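Local coordinates for beta-glucoside phosphorylase BglX (Unidentified, PDB 5VQE), which probably cleaves beta-glucosides by transferring the glucosyl unit to phosphate, as a glycoside hydrolase family 3 phosphorylase, at residues M72-F75 with T76-Q80; Q245-V248 with T249-V252; L402-S406 with P407-K411; G457-I460 with E461-K464. All coordinates share one frame; numbering follows the deposited sequence.

How the contacts relate
All four contacts are local, each lying within one short run of chain, and they follow one another in series. Contacts 1 and 2 belong to the glycosyl hydrolase family 3 N-terminal, TIM-barrel-type domain, with centres about 43 Å apart; both are partly buried helical turns, one in mid-helix and one at a helix start. Contacts 3 and 4 lie farther along the chain, about 21 Å between centres, around a mixed six-stranded sheet. Contact 3, partly buried, is a loop without helix or strand, gathered by a lysine ammonium and backbone carbonyls, whereas contact 4 is a surface helix start. Capping bonds mark contacts 2 and 4; a weak salt bridge distinguishes contact 1.

Contact 1. Residues M72-F75 with T76-Q80; sequences MREF and TQRLQ
The guanidinium of Arg78 receives Glu74 OE1 at its edge, near its own plane, and the carboxylate and guanidinium planes are only 27° apart. Even so the salt bridge is weak, with 3.4 Å between Arg78 NH1 and Glu74 OE1. The two chains run side by side and point the same way, Glu74 extended with CG anti to the backbone N, Arg78 bent at chi3, its NH1 being the nitrogen nearest Glu74 OE1. Close by stands the Phe75 ring, almost perpendicular to the guanidinium at 89°, its CE1 lying 4.0 Å from Arg78 NH1. Across the helix surface the Arg73 guanidinium and the Gln77 amide are steeply inclined to each other and do not bond directly; a water bridges them, accepting from Arg73 NH1 and donating to Gln77 OE1 at 2.8 Å. The Arg73 NH2 group is held by the backbone carbonyl of Pro367. These side chains ride on helix 69-82, the helix of a beta-alpha-beta unit with strands 61-64 and 88-91 in the family 3 N-terminal domain. Its i to i+4 ladder includes Arg78 N to Glu74 O (3.0 Å) and Leu79 N to Phe75 O (2.8 Å). On the buried side Phe75 CB approaches Leu79 CD1 at 4.4 Å, and both residues pack on Tyr64 and Ile42 of neighbouring strands, while the Phe75 ring also meets that of Phe67. Thr76 OG1 comes within 3.1 Å of Met72 O, but it also has hydrogen-bond partners in Tyr64 OH and Val139 O.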
ATOM      1  N   MET A  72       1.407  18.622  -7.421  1.00 18.70           N
ATOM      2  CA  MET A  72       1.758  17.494  -8.275  1.00 18.33           C
ATOM      3  C   MET A  72       1.586  17.848  -9.742  1.00 16.36           C
ATOM      4  O   MET A  72       2.441  17.516 -10.568  1.00 17.64           O
ATOM      5  CB  MET A  72       0.902  16.281  -7.936  1.00 18.07           C
ATOM      6  CG  MET A  72       1.191  15.686  -6.593  1.00 16.14           C
ATOM      7  SD  MET A  72       0.377  14.110  -6.357  1.00 18.17           S
ATOM      8  CE  MET A  72       1.006  13.711  -4.734  1.00 21.07           C
ATOM      9  N   ARG A  73       0.473  18.505 -10.091  1.00 17.26           N
ATOM     10  CA  ARG A  73       0.230  18.850 -11.490  1.00 21.04           C
ATOM     11  C   ARG A  73       1.289  19.816 -12.000  1.00 19.71           C
ATOM     12  O   ARG A  73       1.767  19.690 -13.136  1.00 19.06           O
ATOM     13  CB  ARG A  73      -1.169  19.457 -11.660  1.00 21.79           C
ATOM     14  CG  ARG A  73      -1.526  19.784 -13.116  1.00 22.54           C
ATOM     15  CD  ARG A  73      -2.904  20.433 -13.257  1.00 23.03           C
ATOM     16  NE  ARG A  73      -3.403  20.312 -14.630  1.00 26.58           N
ATOM     17  CZ  ARG A  73      -3.209  21.208 -15.596  1.00 32.24           C
ATOM     18  NH1 ARG A  73      -2.531  22.324 -15.361  1.00 30.67           N
ATOM     19  NH2 ARG A  73      -3.703  20.988 -16.810  1.00 26.42           N
ATOM     20  N   GLU A  74       1.662  20.792 -11.177  1.00 19.73           N
ATOM     21  CA  GLU A  74       2.717  21.719 -11.558  1.00 24.85           C
ATOM     22  C   GLU A  74       4.057  20.999 -11.665  1.00 21.95           C
ATOM     23  O   GLU A  74       4.822  21.232 -12.610  1.00 20.53           O
ATOM     24  CB  GLU A  74       2.784  22.860 -10.538  1.00 22.84           C
ATOM     25  CG  GLU A  74       3.783  23.947 -10.866  1.00 34.27           C
ATOM     26  CD  GLU A  74       4.071  24.829  -9.667  1.00 36.91           C
ATOM     27  OE1 GLU A  74       5.249  24.924  -9.265  1.00 38.77           O
ATOM     28  OE2 GLU A  74       3.110  25.413  -9.121  1.00 40.34           O
ATOM     29  N   PHE A  75       4.346  20.102 -10.721  1.00 19.80           N
ATOM     30  CA  PHE A  75       5.593  19.347 -10.779  1.00 19.41           C
ATOM     31  C   PHE A  75       5.678  18.509 -12.051  1.00 19.12           C
ATOM     32  O   PHE A  75       6.740  18.429 -12.677  1.00 21.60           O
ATOM     33  CB  PHE A  75       5.730  18.461  -9.545  1.00 20.10           C
ATOM     34  CG  PHE A  75       6.204  19.183  -8.307  1.00 21.84           C
ATOM     35  CD1 PHE A  75       6.305  20.563  -8.267  1.00 30.21           C
ATOM     36  CD2 PHE A  75       6.553  18.466  -7.177  1.00 27.20           C
ATOM     37  CE1 PHE A  75       6.742  21.206  -7.122  1.00 29.11           C
ATOM     38  CE2 PHE A  75       6.991  19.106  -6.032  1.00 26.92           C
ATOM     39  CZ  PHE A  75       7.084  20.473  -6.004  1.00 27.92           C
ATOM     40  N   THR A  76       4.575  17.866 -12.448  1.00 19.86           N
ATOM     41  CA  THR A  76       4.611  17.050 -13.657  1.00 19.23           C
ATOM     42  C   THR A  76       4.996  17.885 -14.871  1.00 22.22           C
ATOM     43  O   THR A  76       5.814  17.459 -15.696  1.00 17.33           O
ATOM     44  CB  THR A  76       3.257  16.379 -13.886  1.00 18.39           C
ATOM     45  OG1 THR A  76       3.009  15.438 -12.838  1.00 14.78           O
ATOM     46  CG2 THR A  76       3.229  15.652 -15.238  1.00 19.89           C
ATOM     47  N   GLN A  77       4.402  19.071 -15.008  1.00 20.08           N
ATOM     48  CA  GLN A  77       4.722  19.933 -16.140  1.00 19.50           C
ATOM     49  C   GLN A  77       6.192  20.316 -16.126  1.00 19.66           C
ATOM     50  O   GLN A  77       6.895  20.196 -17.138  1.00 23.31           O
ATOM     51  CB  GLN A  77       3.839  21.182 -16.105  1.00 24.12           C
ATOM     52  CG  GLN A  77       2.389  20.917 -16.470  1.00 22.64           C
ATOM     53  CD  GLN A  77       1.504  22.130 -16.242  1.00 33.88           C
ATOM     54  OE1 GLN A  77       1.340  22.586 -15.110  1.00 33.55           O
ATOM     55  NE2 GLN A  77       0.938  22.663 -17.319  1.00 29.80           N
ATOM     56  N   ARG A  78       6.678  20.774 -14.977  1.00 18.34           N
ATOM     57  CA  ARG A  78       8.066  21.195 -14.876  1.00 21.73           C
ATOM     58  C   ARG A  78       9.014  20.034 -15.146  1.00 26.06           C
ATOM     59  O   ARG A  78       9.972  20.163 -15.917  1.00 21.46           O
ATOM     60  CB  ARG A  78       8.312  21.781 -13.496  1.00 22.65           C
ATOM     61  CG  ARG A  78       7.502  23.040 -13.225  1.00 24.69           C
ATOM     62  CD  ARG A  78       7.634  23.435 -11.781  1.00 25.97           C
ATOM     63  NE  ARG A  78       9.028  23.575 -11.388  1.00 30.12           N
ATOM     64  CZ  ARG A  78       9.430  23.869 -10.157  1.00 33.30           C
ATOM     65  NH1 ARG A  78       8.540  24.054  -9.187  1.00 31.97           N
ATOM     66  NH2 ARG A  78      10.725  23.978  -9.899  1.00 32.08           N
ATOM     67  N   LEU A  79       8.753  18.886 -14.525  1.00 23.09           N
ATOM     68  CA  LEU A  79       9.649  17.746 -14.679  1.00 22.61           C
ATOM     69  C   LEU A  79       9.673  17.254 -16.115  1.00 21.45           C
ATOM     70  O   LEU A  79      10.746  17.061 -16.699  1.00 25.15           O
ATOM     71  CB  LEU A  79       9.227  16.623 -13.736  1.00 23.15           C
ATOM     72  CG  LEU A  79       9.556  16.863 -12.272  1.00 23.20           C
ATOM     73  CD1 LEU A  79       8.812  15.852 -11.414  1.00 24.98           C
ATOM     74  CD2 LEU A  79      11.054  16.782 -12.038  1.00 23.71           C
ATOM     75  N   GLN A  80       8.498  17.039 -16.707  1.00 19.70           N
ATOM     76  CA  GLN A  80       8.456  16.442 -18.033  1.00 24.08           C
ATOM     77  C   GLN A  80       9.076  17.357 -19.080  1.00 26.18           C
ATOM     78  O   GLN A  80       9.823  16.894 -19.948  1.00 30.93           O
ATOM     79  CB  GLN A  80       7.019  16.097 -18.411  1.00 21.62           C
ATOM     80  CG  GLN A  80       6.392  14.980 -17.570  1.00 20.62           C
ATOM     81  CD  GLN A  80       6.935  13.597 -17.903  1.00 17.70           C
ATOM     82  OE1 GLN A  80       8.064  13.448 -18.361  1.00 18.01           O
ATOM     83  NE2 GLN A  80       6.125  12.575 -17.659  1.00 15.39           N
TER
HETATM   84  O   HOH W   1      -0.463  23.221 -12.997  1.00 32.50           O

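Contact 2. Residues Q245-V248 with T249-V252; sequences QPNV and TRMV
From Gln245 the backbone turns into a short helix, and Gln245 O receives Thr249 N at 2.9 Å in the first i to i+4 bond. This is the N-terminus of helix 246-252, which follows strand 237-244 in the family 3 N-terminal domain, and Gln245 is its N-cap. The glutamine side chain curls back so that OE1 accepts from Val248 N at 2.8 Å, a nearly straight bond (172°) whose donor stands above the amide plane. Its NE2 is held by Leu214 O and Asn212 OD1, so the amide is gripped at both ends and its rotation is fixed. Thr249 OG1 gives Gln245 O a second donor, reaching it at 2.9 Å from 50° above the carbonyl plane. The same hydroxyl takes a proton from a water that in turn accepts from Gln245 N, closing a small ring at the helix start. A valine in place of Thr249 would probably leave that water without its acceptor and Gln245 O with the backbone N-H as its one remaining donor from this residue. Val248 turns inward to Trp219, Leu270 and Ile274 of the flanking helices 216-232 and 268-278. On another side Arg250, extended from CG to NE, passes its guanidinium by Pro246 CB, while NH2 forms a salt bridge with Asp258. Asn247 ND2 is hydrogen-bonded to Leu214 O, and its OD1 lies at the guanidinium edge, 3.3 Å from Arg250 NH1.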
ATOM      1  N   GLN A 245      12.968 -15.832   0.056  1.00 13.16           N
ATOM      2  CA  GLN A 245      12.219 -17.092   0.003  1.00 14.10           C
ATOM      3  C   GLN A 245      13.270 -18.183  -0.135  1.00 12.85           C
ATOM      4  O   GLN A 245      13.564 -18.655  -1.244  1.00 13.35           O
ATOM      5  CB  GLN A 245      11.207 -17.125  -1.142  1.00 13.45           C
ATOM      6  CG  GLN A 245       9.878 -17.781  -0.783  1.00 13.94           C
ATOM      7  CD  GLN A 245      10.031 -19.164  -0.146  1.00 16.62           C
ATOM      8  OE1 GLN A 245      11.064 -19.820  -0.300  1.00 17.13           O
ATOM      9  NE2 GLN A 245       8.987 -19.617   0.559  1.00 14.24           N
ATOM     10  N   PRO A 246      13.902 -18.570   0.970  1.00 12.92           N
ATOM     11  CA  PRO A 246      15.046 -19.492   0.862  1.00 14.61           C
ATOM     12  C   PRO A 246      14.693 -20.820   0.223  1.00 12.85           C
ATOM     13  O   PRO A 246      15.508 -21.380  -0.522  1.00 14.55           O
ATOM     14  CB  PRO A 246      15.503 -19.655   2.319  1.00 15.44           C
ATOM     15  CG  PRO A 246      14.390 -19.139   3.159  1.00 22.38           C
ATOM     16  CD  PRO A 246      13.691 -18.107   2.348  1.00 16.74           C
ATOM     17  N   ASN A 247      13.491 -21.339   0.473  1.00 14.91           N
ATOM     18  CA  ASN A 247      13.152 -22.675  -0.014  1.00 15.30           C
ATOM     19  C   ASN A 247      12.895 -22.668  -1.512  1.00 15.25           C
ATOM     20  O   ASN A 247      13.253 -23.621  -2.215  1.00 16.85           O
ATOM     21  CB  ASN A 247      11.945 -23.214   0.755  1.00 13.61           C
ATOM     22  CG  ASN A 247      12.283 -23.531   2.200  1.00 18.19           C
ATOM     23  OD1 ASN A 247      13.349 -24.067   2.487  1.00 20.00           O
ATOM     24  ND2 ASN A 247      11.390 -23.182   3.118  1.00 17.69           N
ATOM     25  N   VAL A 248      12.279 -21.603  -2.022  1.00 12.87           N
ATOM     26  CA  VAL A 248      12.144 -21.457  -3.468  1.00 14.56           C
ATOM     27  C   VAL A 248      13.510 -21.231  -4.095  1.00 15.60           C
ATOM     28  O   VAL A 248      13.815 -21.767  -5.168  1.00 16.80           O
ATOM     29  CB  VAL A 248      11.172 -20.310  -3.799  1.00 12.53           C
ATOM     30  CG1 VAL A 248      11.172 -19.996  -5.293  1.00 16.60           C
ATOM     31  CG2 VAL A 248       9.763 -20.672  -3.334  1.00 17.17           C
ATOM     32  N   THR A 249      14.353 -20.432  -3.438  1.00 14.64           N
ATOM     33  CA  THR A 249      15.696 -20.194  -3.951  1.00 14.55           C
ATOM     34  C   THR A 249      16.464 -21.504  -4.086  1.00 15.07           C
ATOM     35  O   THR A 249      17.085 -21.764  -5.121  1.00 14.84           O
ATOM     36  CB  THR A 249      16.431 -19.217  -3.038  1.00 13.89           C
ATOM     37  OG1 THR A 249      15.748 -17.958  -3.066  1.00 15.66           O
ATOM     38  CG2 THR A 249      17.877 -19.015  -3.496  1.00 17.75           C
ATOM     39  N   ARG A 250      16.405 -22.358  -3.056  1.00 15.65           N
ATOM     40  CA  ARG A 250      17.102 -23.643  -3.124  1.00 16.11           C
ATOM     41  C   ARG A 250      16.488 -24.579  -4.156  1.00 19.11           C
ATOM     42  O   ARG A 250      17.193 -25.437  -4.697  1.00 19.10           O
ATOM     43  CB  ARG A 250      17.110 -24.334  -1.765  1.00 19.52           C
ATOM     44  CG  ARG A 250      18.021 -23.684  -0.764  1.00 23.06           C
ATOM     45  CD  ARG A 250      18.272 -24.577   0.440  1.00 28.83           C
ATOM     46  NE  ARG A 250      18.697 -23.768   1.574  1.00 33.47           N
ATOM     47  CZ  ARG A 250      17.876 -23.237   2.476  1.00 27.46           C
ATOM     48  NH1 ARG A 250      16.569 -23.450   2.408  1.00 32.56           N
ATOM     49  NH2 ARG A 250      18.368 -22.501   3.466  1.00 36.08           N
ATOM     50  N   MET A 251      15.184 -24.461  -4.421  1.00 16.61           N
ATOM     51  CA  MET A 251      14.588 -25.262  -5.486  1.00 19.40           C
ATOM     52  C   MET A 251      15.237 -24.937  -6.819  1.00 20.73           C
ATOM     53  O   MET A 251      15.554 -25.839  -7.604  1.00 21.08           O
ATOM     54  CB  MET A 251      13.076 -25.026  -5.555  1.00 18.00           C
ATOM     55  CG  MET A 251      12.375 -25.738  -6.722  1.00 21.83           C
ATOM     56  SD  MET A 251      10.648 -25.264  -6.919  1.00 33.63           S
ATOM     57  CE  MET A 251      10.854 -23.727  -7.799  1.00 26.65           C
ATOM     58  N   VAL A 252      15.463 -23.648  -7.084  1.00 20.81           N
ATOM     59  CA  VAL A 252      16.113 -23.240  -8.325  1.00 18.70           C
ATOM     60  C   VAL A 252      17.584 -23.634  -8.318  1.00 19.30           C
ATOM     61  O   VAL A 252      18.123 -24.066  -9.344  1.00 23.45           O
ATOM     62  CB  VAL A 252      15.939 -21.723  -8.534  1.00 17.24           C
ATOM     63  CG1 VAL A 252      16.716 -21.255  -9.757  1.00 18.66           C
ATOM     64  CG2 VAL A 252      14.441 -21.367  -8.658  1.00 18.97           C
TER
HETATM   65  O   HOH W   2      15.514 -15.773  -1.384  1.00 11.14           O

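Contact 3. Residues L402-S406 with P407-K411; sequences LLPLS and PQKTK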
ATOM      1  N   LEU A 402     -27.449  -5.175  23.574  1.00 27.70           N
ATOM      2  CA  LEU A 402     -26.611  -3.987  23.436  1.00 24.82           C
ATOM      3  C   LEU A 402     -27.013  -3.187  22.206  1.00 23.56           C
ATOM      4  O   LEU A 402     -27.345  -2.002  22.297  1.00 23.43           O
ATOM      5  CB  LEU A 402     -25.136  -4.375  23.344  1.00 23.87           C
ATOM      6  CG  LEU A 402     -24.127  -3.341  23.858  1.00 29.66           C
ATOM      7  CD1 LEU A 402     -22.760  -3.609  23.250  1.00 29.36           C
ATOM      8  CD2 LEU A 402     -24.539  -1.916  23.579  1.00 31.80           C
ATOM      9  N   LEU A 403     -26.971  -3.832  21.024  1.00 25.30           N
ATOM     10  CA  LEU A 403     -27.283  -3.179  19.767  1.00 23.92           C
ATOM     11  C   LEU A 403     -28.754  -3.383  19.409  1.00 21.28           C
ATOM     12  O   LEU A 403     -29.332  -4.427  19.720  1.00 24.13           O
ATOM     13  CB  LEU A 403     -26.399  -3.735  18.653  1.00 20.57           C
ATOM     14  CG  LEU A 403     -24.894  -3.629  18.920  1.00 25.72           C
ATOM     15  CD1 LEU A 403     -24.081  -4.187  17.759  1.00 27.68           C
ATOM     16  CD2 LEU A 403     -24.481  -2.185  19.211  1.00 22.38           C
ATOM     17  N   PRO A 404     -29.402  -2.394  18.771  1.00 23.28           N
ATOM     18  CA  PRO A 404     -28.826  -1.087  18.443  1.00 22.30           C
ATOM     19  C   PRO A 404     -28.706  -0.172  19.660  1.00 22.23           C
ATOM     20  O   PRO A 404     -29.508  -0.276  20.592  1.00 21.02           O
ATOM     21  CB  PRO A 404     -29.820  -0.512  17.432  1.00 22.89           C
ATOM     22  CG  PRO A 404     -31.110  -1.144  17.780  1.00 25.29           C
ATOM     23  CD  PRO A 404     -30.785  -2.520  18.270  1.00 23.67           C
ATOM     24  N   LEU A 405     -27.716   0.714  19.641  1.00 18.49           N
ATOM     25  CA  LEU A 405     -27.546   1.672  20.725  1.00 18.70           C
ATOM     26  C   LEU A 405     -28.709   2.656  20.758  1.00 23.90           C
ATOM     27  O   LEU A 405     -29.305   2.990  19.726  1.00 19.99           O
ATOM     28  CB  LEU A 405     -26.232   2.428  20.568  1.00 21.15           C
ATOM     29  CG  LEU A 405     -24.971   1.566  20.543  1.00 16.64           C
ATOM     30  CD1 LEU A 405     -23.753   2.451  20.363  1.00 21.26           C
ATOM     31  CD2 LEU A 405     -24.846   0.745  21.823  1.00 20.04           C
ATOM     32  N   SER A 406     -29.030   3.119  21.970  1.00 21.92           N
ATOM     33  CA  SER A 406     -30.080   4.083  22.193  1.00 23.28           C
ATOM     34  C   SER A 406     -29.772   4.901  23.439  1.00 21.58           C
ATOM     35  O   SER A 406     -29.429   4.310  24.476  1.00 23.31           O
ATOM     36  CB  SER A 406     -31.435   3.403  22.361  1.00 23.66           C
ATOM     37  OG  SER A 406     -32.376   4.318  22.886  1.00 31.63           O
ATOM     38  N   PRO A 407     -29.899   6.232  23.388  1.00 24.36           N
ATOM     39  CA  PRO A 407     -29.757   7.019  24.624  1.00 23.05           C
ATOM     40  C   PRO A 407     -30.692   6.569  25.732  1.00 28.51           C
ATOM     41  O   PRO A 407     -30.400   6.806  26.911  1.00 29.71           O
ATOM     42  CB  PRO A 407     -30.076   8.449  24.169  1.00 27.75           C
ATOM     43  CG  PRO A 407     -29.812   8.463  22.714  1.00 25.52           C
ATOM     44  CD  PRO A 407     -30.131   7.094  22.214  1.00 25.44           C
ATOM     45  N   GLN A 408     -31.805   5.916  25.399  1.00 26.26           N
ATOM     46  CA  GLN A 408     -32.726   5.440  26.420  1.00 30.70           C
ATOM     47  C   GLN A 408     -32.302   4.101  27.006  1.00 31.49           C
ATOM     48  O   GLN A 408     -32.916   3.644  27.976  1.00 33.98           O
ATOM     49  CB  GLN A 408     -34.138   5.346  25.843  1.00 29.78           C
ATOM     50  CG  GLN A 408     -34.791   6.707  25.620  1.00 31.13           C
ATOM     51  CD  GLN A 408     -34.213   7.466  24.434  1.00 40.12           C
ATOM     52  OE1 GLN A 408     -33.905   6.877  23.396  1.00 43.38           O
ATOM     53  NE2 GLN A 408     -34.064   8.782  24.585  1.00 35.10           N
ATOM     54  N   LYS A 409     -31.276   3.468  26.442  1.00 22.94           N
ATOM     55  CA  LYS A 409     -30.636   2.318  27.063  1.00 25.57           C
ATOM     56  C   LYS A 409     -29.306   2.663  27.725  1.00 24.00           C
ATOM     57  O   LYS A 409     -28.989   2.098  28.775  1.00 21.06           O
ATOM     58  CB  LYS A 409     -30.410   1.210  26.028  1.00 27.89           C
ATOM     59  CG  LYS A 409     -31.678   0.515  25.570  1.00 25.27           C
ATOM     60  CD  LYS A 409     -31.352  -0.751  24.774  1.00 28.42           C
ATOM     61  CE  LYS A 409     -30.765  -0.428  23.402  1.00 25.95           C
ATOM     62  NZ  LYS A 409     -30.406  -1.680  22.661  1.00 23.36           N
ATOM     63  N   THR A 410     -28.513   3.571  27.135  1.00 25.31           N
ATOM     64  CA  THR A 410     -27.195   3.930  27.674  1.00 20.94           C
ATOM     65  C   THR A 410     -26.944   5.416  27.388  1.00 22.16           C
ATOM     66  O   THR A 410     -26.352   5.778  26.368  1.00 21.51           O
ATOM     67  CB  THR A 410     -26.094   3.053  27.082  1.00 19.80           C
ATOM     68  OG1 THR A 410     -26.063   3.198  25.656  1.00 21.28           O
ATOM     69  CG2 THR A 410     -26.304   1.579  27.433  1.00 20.90           C
ATOM     70  N   LYS A 411     -27.359   6.273  28.324  1.00 21.82           N
ATOM     71  CA  LYS A 411     -27.264   7.714  28.094  1.00 21.25           C
ATOM     72  C   LYS A 411     -25.817   8.198  28.140  1.00 21.75           C
ATOM     73  O   LYS A 411     -25.386   8.972  27.277  1.00 20.52           O
ATOM     74  CB  LYS A 411     -28.114   8.469  29.121  1.00 20.21           C
ATOM     75  CG  LYS A 411     -28.068   9.990  29.001  1.00 22.65           C
ATOM     76  CD  LYS A 411     -28.695  10.515  27.704  1.00 27.22           C
ATOM     77  CE  LYS A 411     -30.132  10.047  27.535  1.00 30.88           C
ATOM     78  NZ  LYS A 411     -30.922  10.113  28.808  1.00 31.20           N
TER
HETATM   79  O   HOH W   3     -27.532   1.826  24.035  1.00 21.74           O
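Charged hydrogen bonds from Lys409 tie the two halves of this loop together. Its ammonium NZ donates to Pro404 O at 2.7 Å and to Leu402 O at 3.1 Å, the first from a position tilted 30° from the carbonyl plane, the second from well above its plane. Gly401 O, just before the segment, is a third acceptor, so three backbone carbonyls surround one positive charge. The lysine bends at chi3 (-71°), and its CE passes 4.0 Å from Ser406 CB. The peptide bond before Pro404 is cis, which is consistent with the carbonyls of Leu402 and Pro404, on either side of it in the chain, both reaching the ammonium. The run 402-411 belongs to the connection between strands 393-397 and 412-419 of the mixed six-stranded sheet. Backbone bonds close its second half: Ser406 O accepts from both Lys409 N (2.8 Å) and Thr410 N (2.9 Å), the former arriving from above the carbonyl plane and the latter nearly head-on. Ser406 OG, turned away from its own N (chi1 166°), lies beside the Pro407 nitrogen and accepts from Gln408 N at 3.0 Å, an ST turn. One water joins the two arms, accepting from Ser406 N and lying 2.6 Å from Thr410 OG1. Apolar contacts face the sheet, where Leu405 and Thr410 touch Leu469 of strand 469-475, and these two residues together with Pro407 lean on Phe443.

Contact 4. Residues G457-I460 with E461-K464; sequences GYSI and EDLK
A capping box opens helix 460-466, with Ser459 as the N-cap and Asp462 as its reciprocal partner. Ser459 OG accepts from Asp462 N at 2.9 Å, and Ser459 N returns a bond to Asp462 OD2 at 3.0 Å, met from 36° above the carboxylate plane; both bonds are nearly straight. The serine hydroxyl is placed by its chi1 of 72°, which sets OG between the backbone N and the carbonyl carbon, where it faces the N-H of Asp462. The carboxylate beside the helix start would be expected to interact favourably with the helix dipole. Tyr458 adds a lid: Asp462 CB sits over one face of the phenol ring, 3.6 Å from the centroid and 14° off the normal, a CH-pi contact. Farther along the ring, CE1 touches Leu463 CB at 3.8 Å, and OH is hydrogen-bonded to Asp466 OD2, one turn beyond Asp462. An alanine at Tyr458 would probably uncover Asp462 CB and leave Asp466 without its phenol partner. Backbone bonds then carry the helix onward, Leu463 N to Ser459 O and Lys464 N to Ile460 O, the latter at 2.9 Å, while Ile460 CG2 rests 4.0 Å from Lys464 CD. The helix lies between strands 444-447 and 469-475 in the chain, with Tyr458 against Pro452, Leu463 against Pro454 and Ile460 against the loop residues Phe500 and Asp503.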
ATOM      1  N   GLY A 457      -9.950   7.219  45.441  1.00 19.52           N
ATOM      2  CA  GLY A 457     -10.993   8.200  45.689  1.00 22.26           C
ATOM      3  C   GLY A 457     -12.241   8.071  44.842  1.00 22.92           C
ATOM      4  O   GLY A 457     -13.110   8.947  44.911  1.00 20.71           O
ATOM      5  N   TYR A 458     -12.371   7.012  44.052  1.00 21.17           N
ATOM      6  CA  TYR A 458     -13.499   6.854  43.144  1.00 17.91           C
ATOM      7  C   TYR A 458     -13.709   5.360  42.969  1.00 13.06           C
ATOM      8  O   TYR A 458     -12.755   4.629  42.686  1.00 18.04           O
ATOM      9  CB  TYR A 458     -13.210   7.548  41.808  1.00 17.03           C
ATOM     10  CG  TYR A 458     -14.360   7.650  40.827  1.00 17.07           C
ATOM     11  CD1 TYR A 458     -14.520   6.715  39.807  1.00 16.27           C
ATOM     12  CD2 TYR A 458     -15.260   8.714  40.888  1.00 13.66           C
ATOM     13  CE1 TYR A 458     -15.565   6.827  38.889  1.00 15.61           C
ATOM     14  CE2 TYR A 458     -16.299   8.834  39.971  1.00 17.72           C
ATOM     15  CZ  TYR A 458     -16.447   7.891  38.977  1.00 18.13           C
ATOM     16  OH  TYR A 458     -17.488   8.011  38.074  1.00 17.64           O
ATOM     17  N   SER A 459     -14.939   4.914  43.163  1.00 17.01           N
ATOM     18  CA  SER A 459     -15.260   3.496  43.214  1.00 15.67           C
ATOM     19  C   SER A 459     -15.854   3.028  41.891  1.00 15.79           C
ATOM     20  O   SER A 459     -16.213   3.827  41.020  1.00 17.15           O
ATOM     21  CB  SER A 459     -16.243   3.216  44.353  1.00 16.54           C
ATOM     22  OG  SER A 459     -17.522   3.717  44.018  1.00 17.98           O
ATOM     23  N   ILE A 460     -15.957   1.704  41.752  1.00 16.04           N
ATOM     24  CA  ILE A 460     -16.632   1.131  40.593  1.00 16.93           C
ATOM     25  C   ILE A 460     -18.114   1.463  40.640  1.00 16.88           C
ATOM     26  O   ILE A 460     -18.749   1.642  39.597  1.00 15.78           O
ATOM     27  CB  ILE A 460     -16.398  -0.391  40.512  1.00 16.22           C
ATOM     28  CG1 ILE A 460     -14.913  -0.688  40.237  1.00 16.66           C
ATOM     29  CG2 ILE A 460     -17.292  -1.015  39.432  1.00 20.79           C
ATOM     30  CD1 ILE A 460     -14.602  -2.141  39.888  1.00 20.38           C
ATOM     31  N   GLU A 461     -18.695   1.554  41.838  1.00 17.17           N
ATOM     32  CA  GLU A 461     -20.099   1.944  41.924  1.00 19.05           C
ATOM     33  C   GLU A 461     -20.278   3.379  41.448  1.00 18.56           C
ATOM     34  O   GLU A 461     -21.240   3.681  40.732  1.00 16.62           O
ATOM     35  CB  GLU A 461     -20.618   1.755  43.354  1.00 19.93           C
ATOM     36  CG  GLU A 461     -22.087   2.137  43.566  1.00 23.80           C
ATOM     37  CD  GLU A 461     -23.079   1.276  42.783  1.00 33.90           C
ATOM     38  OE1 GLU A 461     -22.659   0.261  42.180  1.00 31.16           O
ATOM     39  OE2 GLU A 461     -24.290   1.621  42.779  1.00 30.22           O
ATOM     40  N   ASP A 462     -19.353   4.273  41.823  1.00 14.95           N
ATOM     41  CA  ASP A 462     -19.358   5.625  41.270  1.00 17.89           C
ATOM     42  C   ASP A 462     -19.301   5.583  39.749  1.00 17.92           C
ATOM     43  O   ASP A 462     -20.086   6.246  39.061  1.00 16.45           O
ATOM     44  CB  ASP A 462     -18.166   6.431  41.797  1.00 15.92           C
ATOM     45  CG  ASP A 462     -18.237   6.713  43.288  1.00 20.27           C
ATOM     46  OD1 ASP A 462     -19.347   6.818  43.850  1.00 16.38           O
ATOM     47  OD2 ASP A 462     -17.157   6.849  43.896  1.00 16.92           O
ATOM     48  N   LEU A 463     -18.348   4.823  39.207  1.00 17.22           N
ATOM     49  CA  LEU A 463     -18.234   4.685  37.762  1.00 14.34           C
ATOM     50  C   LEU A 463     -19.559   4.253  37.143  1.00 14.59           C
ATOM     51  O   LEU A 463     -19.994   4.812  36.131  1.00 18.49           O
ATOM     52  CB  LEU A 463     -17.139   3.674  37.426  1.00 16.84           C
ATOM     53  CG  LEU A 463     -16.833   3.475  35.943  1.00 16.79           C
ATOM     54  CD1 LEU A 463     -16.120   4.699  35.364  1.00 18.40           C
ATOM     55  CD2 LEU A 463     -15.989   2.220  35.745  1.00 17.47           C
ATOM     56  N   LYS A 464     -20.208   3.238  37.729  1.00 15.19           N
ATOM     57  CA  LYS A 464     -21.467   2.748  37.171  1.00 19.03           C
ATOM     58  C   LYS A 464     -22.568   3.789  37.286  1.00 21.46           C
ATOM     59  O   LYS A 464     -23.461   3.846  36.430  1.00 18.33           O
ATOM     60  CB  LYS A 464     -21.907   1.469  37.872  1.00 23.75           C
ATOM     61  CG  LYS A 464     -21.022   0.275  37.612  1.00 18.87           C
ATOM     62  CD  LYS A 464     -21.232  -0.802  38.675  1.00 25.18           C
ATOM     63  CE  LYS A 464     -21.971  -2.012  38.147  1.00 29.73           C
ATOM     64  NZ  LYS A 464     -22.134  -3.052  39.209  1.00 42.34           N
TER